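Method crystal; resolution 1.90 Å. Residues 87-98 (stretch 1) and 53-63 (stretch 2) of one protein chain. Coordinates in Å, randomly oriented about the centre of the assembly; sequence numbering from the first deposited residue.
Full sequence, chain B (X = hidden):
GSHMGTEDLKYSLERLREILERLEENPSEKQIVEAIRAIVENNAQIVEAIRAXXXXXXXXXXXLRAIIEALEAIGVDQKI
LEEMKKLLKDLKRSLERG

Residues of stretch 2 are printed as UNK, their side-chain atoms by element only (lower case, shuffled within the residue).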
# COMPACT_ATOMS: atom_id res chain seq x y z
N LEU B 87 5.20 -11.99 17.95
CA LEU B 87 4.47 -11.09 17.06
C LEU B 87 5.25 -10.81 15.79
O LEU B 87 4.67 -10.69 14.71
CB LEU B 87 4.16 -9.79 17.79
CG LEU B 87 3.11 -9.85 18.90
CD1 LEU B 87 3.00 -8.47 19.57
CD2 LEU B 87 1.75 -10.32 18.41
N LEU B 88 6.57 -10.68 15.87
CA LEU B 88 7.32 -10.40 14.66
C LEU B 88 7.41 -11.63 13.77
O LEU B 88 7.39 -11.51 12.54
CB LEU B 88 8.72 -9.91 14.99
CG LEU B 88 9.53 -9.40 13.80
CD1 LEU B 88 8.86 -8.15 13.26
CD2 LEU B 88 10.97 -9.11 14.15
N LYS B 89 7.57 -12.81 14.38
CA LYS B 89 7.54 -14.05 13.63
C LYS B 89 6.26 -14.12 12.82
O LYS B 89 6.29 -14.36 11.61
CB LYS B 89 7.65 -15.25 14.58
CG LYS B 89 7.61 -16.63 13.93
CD LYS B 89 7.34 -17.71 14.98
CE LYS B 89 7.39 -19.11 14.39
NZ LYS B 89 8.74 -19.47 13.86
N ASP B 90 5.12 -13.90 13.47
CA ASP B 90 3.84 -13.97 12.79
C ASP B 90 3.76 -12.96 11.65
O ASP B 90 3.33 -13.27 10.54
CB ASP B 90 2.71 -13.75 13.79
CG ASP B 90 2.53 -14.91 14.77
OD1 ASP B 90 3.27 -15.92 14.70
OD2 ASP B 90 1.62 -14.81 15.63
N LEU B 91 4.18 -11.73 11.92
CA LEU B 91 4.17 -10.71 10.88
C LEU B 91 5.06 -11.10 9.70
O LEU B 91 4.68 -10.92 8.54
CB LEU B 91 4.62 -9.38 11.45
CG LEU B 91 4.86 -8.27 10.44
CD1 LEU B 91 3.60 -7.98 9.71
CD2 LEU B 91 5.37 -7.06 11.18
N LYS B 92 6.25 -11.61 9.99
CA LYS B 92 7.12 -12.07 8.92
C LYS B 92 6.48 -13.17 8.09
O LYS B 92 6.75 -13.28 6.89
CB LYS B 92 8.43 -12.55 9.53
CG LYS B 92 9.43 -11.45 9.86
CD LYS B 92 10.77 -12.12 10.12
CE LYS B 92 11.91 -11.15 10.19
NZ LYS B 92 13.21 -11.91 10.36
N ARG B 93 5.62 -13.98 8.70
CA ARG B 93 4.92 -15.02 7.95
C ARG B 93 3.85 -14.41 7.05
O ARG B 93 3.77 -14.72 5.86
CB ARG B 93 4.30 -16.02 8.91
CG ARG B 93 5.31 -16.91 9.60
CD ARG B 93 4.65 -18.18 10.10
NE ARG B 93 3.72 -17.96 11.20
CZ ARG B 93 2.41 -17.83 11.07
NH1 ARG B 93 1.64 -17.66 12.15
NH2 ARG B 93 1.85 -17.89 9.86
N SER B 94 3.02 -13.54 7.60
CA SER B 94 1.90 -13.00 6.85
C SER B 94 2.24 -11.71 6.14
O SER B 94 1.33 -11.00 5.70
CB SER B 94 0.72 -12.76 7.79
OG SER B 94 1.09 -11.84 8.79
N LEU B 95 3.51 -11.40 5.99
CA LEU B 95 3.89 -10.17 5.33
C LEU B 95 3.61 -10.26 3.83
O LEU B 95 3.94 -11.25 3.18
CB LEU B 95 5.36 -9.88 5.57
CG LEU B 95 5.90 -8.49 5.26
CD1 LEU B 95 5.31 -7.48 6.21
CD2 LEU B 95 7.40 -8.43 5.30
N GLU B 96 3.02 -9.21 3.29
CA GLU B 96 2.92 -9.07 1.85
C GLU B 96 4.31 -8.86 1.27
O GLU B 96 5.03 -7.95 1.67
CB GLU B 96 2.01 -7.89 1.50
CG GLU B 96 1.86 -7.61 0.03
CD GLU B 96 0.97 -8.60 -0.67
OE1 GLU B 96 0.45 -9.51 -0.02
OE2 GLU B 96 0.79 -8.45 -1.88
N ARG B 97 4.70 -9.71 0.32
CA ARG B 97 6.00 -9.59 -0.30
C ARG B 97 5.87 -9.62 -1.80
O ARG B 97 4.76 -9.56 -2.34
CB ARG B 97 6.91 -10.73 0.17
CG ARG B 97 6.87 -10.97 1.65
CD ARG B 97 7.72 -12.16 2.05
NE ARG B 97 7.82 -12.26 3.50
CZ ARG B 97 8.79 -11.69 4.21
NH1 ARG B 97 9.73 -11.01 3.59
NH2 ARG B 97 8.82 -11.80 5.52
N GLY B 98 7.00 -9.69 -2.49
CA GLY B 98 6.97 -9.93 -3.92
C GLY B 98 6.21 -11.20 -4.22
O GLY B 98 6.32 -12.17 -3.46
OXT GLY B 98 5.46 -11.30 -5.20
N UNK B 53 5.44 0.46 -1.05
CA UNK B 53 4.91 0.27 0.30
C UNK B 53 5.30 -1.09 0.85
O UNK B 53 5.59 -1.23 2.04
c UNK B 53 2.76 -0.08 1.50
c UNK B 53 3.38 0.48 0.28
c UNK B 53 3.07 1.97 0.13
c UNK B 53 1.64 2.26 -0.18
N UNK B 54 5.33 -2.10 0.01
CA UNK B 54 5.67 -3.44 0.46
C UNK B 54 7.14 -3.52 0.86
O UNK B 54 7.49 -4.06 1.91
c UNK B 54 6.02 -5.75 -0.46
c UNK B 54 5.30 -4.45 -0.64
c UNK B 54 3.79 -4.65 -0.68
N UNK B 55 8.03 -3.03 -0.01
CA UNK B 55 9.43 -2.95 0.36
C UNK B 55 9.60 -2.14 1.63
O UNK B 55 10.36 -2.52 2.53
o UNK B 55 10.49 -2.70 -4.42
c UNK B 55 10.82 -2.40 -3.24
c UNK B 55 10.23 -2.33 -0.77
c UNK B 55 10.15 -3.11 -2.07
o UNK B 55 11.68 -1.53 -2.98
N UNK B 56 8.88 -1.03 1.74
CA UNK B 56 8.94 -0.21 2.94
C UNK B 56 8.64 -1.06 4.18
O UNK B 56 9.39 -1.02 5.16
o UNK B 56 7.58 3.00 1.69
c UNK B 56 8.34 2.07 1.89
c UNK B 56 7.93 0.94 2.86
n UNK B 56 9.51 1.99 1.30
N UNK B 57 7.55 -1.81 4.15
CA UNK B 57 7.16 -2.57 5.33
C UNK B 57 8.16 -3.67 5.62
O UNK B 57 8.43 -4.00 6.78
c UNK B 57 5.76 -3.14 5.13
o UNK B 57 4.92 -1.00 5.73
c UNK B 57 4.66 -2.13 5.39
n UNK B 57 3.43 -2.54 5.22
N UNK B 58 8.73 -4.27 4.58
CA UNK B 58 9.78 -5.24 4.79
C UNK B 58 10.95 -4.62 5.53
O UNK B 58 11.52 -5.23 6.44
c UNK B 58 10.22 -5.81 3.44
N UNK B 59 11.31 -3.40 5.16
CA UNK B 59 12.41 -2.71 5.82
C UNK B 59 12.03 -2.31 7.23
O UNK B 59 12.89 -2.24 8.11
o UNK B 59 16.21 -1.22 6.29
c UNK B 59 15.27 -1.58 5.60
c UNK B 59 12.80 -1.47 5.02
c UNK B 59 14.02 -0.73 5.50
n UNK B 59 15.29 -2.70 4.89
N UNK B 60 10.75 -2.05 7.47
CA UNK B 60 10.32 -1.77 8.82
C UNK B 60 10.51 -3.00 9.69
O UNK B 60 10.96 -2.90 10.83
c UNK B 60 8.85 0.18 8.33
c UNK B 60 8.30 -1.37 10.19
c UNK B 60 7.50 0.79 8.21
c UNK B 60 8.87 -1.27 8.82
N UNK B 61 10.16 -4.18 9.17
CA UNK B 61 10.37 -5.41 9.91
C UNK B 61 11.84 -5.57 10.27
O UNK B 61 12.18 -6.06 11.36
c UNK B 61 10.37 -7.89 9.58
c UNK B 61 8.35 -6.64 9.13
c UNK B 61 9.84 -6.60 9.08
N UNK B 62 12.73 -5.19 9.37
CA UNK B 62 14.15 -5.33 9.68
C UNK B 62 14.53 -4.43 10.83
O UNK B 62 15.29 -4.84 11.73
o UNK B 62 16.29 -7.84 8.02
c UNK B 62 15.12 -7.51 7.77
c UNK B 62 14.82 -6.06 7.33
c UNK B 62 14.98 -5.02 8.44
o UNK B 62 14.19 -8.33 7.83
N UNK B 63 14.02 -3.21 10.84
CA UNK B 63 14.30 -2.31 11.94
C UNK B 63 13.69 -2.85 13.22
O UNK B 63 14.27 -2.74 14.30
c UNK B 63 13.68 0.81 9.77
c UNK B 63 13.87 0.01 12.82
c UNK B 63 14.49 -0.31 10.44
c UNK B 63 13.76 -0.91 11.62

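Position 53 carries four side-chain carbons, forked at the first, with one arm two carbons long, and nothing of stretch 1 is in reach. That branching defines isoleucine, Ile53.

Position 54 has three carbons, one bearing the other two. Its CA-to-CB bond points toward stretch 1, and the fork meets the chain's terminal segment at Glu96 and Arg97. This compact fork is valine: CG1 of Val54 lies 3.2 Å from the backbone O of Glu96 and 3.8 Å from CA of Arg97, while CG2 of Val54 is 3.6 Å from CG of Glu96.

Position 55 shows three carbons in a row, the third carrying two oxygens, a carboxylate on a two-methylene stem. Its CA-to-CB bond points away, and it makes no contact with stretch 1. This is Glu55, exposed.

Position 56 has two carbons, the second bearing one oxygen and one nitrogen, with nothing of stretch 1 in reach. It is Asn56, and its amide group is satisfied by hydrogen bonds elsewhere in the structure.

Position 57 shows the same set of atoms, but its CA-to-CB bond points toward stretch 1 and its first carbon lies near Leu95. It is asparagine: CB of Asn57 sits 4.5 Å from CD1 of Leu95, and its amide too is satisfied elsewhere.

Position 58 has a single carbon, with Leu95 against it, and is therefore alanine. CD2 of Leu95 rests 4.0 Å from CA of Ala58 and 4.3 Å from its CB, so the leucine reaches the helix backbone beside this small side chain.

Position 59 has three carbons, the third carrying one oxygen and one nitrogen, and is out of reach of stretch 1: Gln59.

Position 60 repeats the four-carbon fork with one longer arm, buried but out of reach of stretch 1. It is Ile60.

Position 61 has three carbons, one bearing the other two; its CA-to-CB bond points toward stretch 1, and the fork lies among Leu88, Leu91, Lys92 and Leu95. It is valine. CG2 of Val61 is 3.6 Å from CD2 of Leu91 and 4.3 Å from CD1 of Leu95; its CG1 is 4.0 Å from CD1 of Leu88 and 3.7 Å from CE of Lys92.

Position 62 has three carbons, the third with two oxygens. Its CA-to-CB bond points away, yet the end of the chain comes nearer, to Lys92. Hence glutamate: OE2 of Glu62 is 4.5 Å from NZ of Lys92, opposite charges near each other but beyond a salt bridge.

Position 63 is again a four-carbon fork with one two-carbon arm, out of reach: Ile63.

The contact is chiefly apolar. The helices run nearly antiparallel at 157°, and no hydrogen bond crosses between the stretches. Val61 has the largest covered area, 102 Å² of the 402 Å² total. Seven residues earlier, about two turns of helix, Val54 packs instead against the extended segment at Glu96 and Arg97. NH2 of Arg97 donates to O of Lys92 at 2.9 Å and 179°, tying its side chain back to the helix.

Stretch 2, residues 53-63: IVENNAQIVEI
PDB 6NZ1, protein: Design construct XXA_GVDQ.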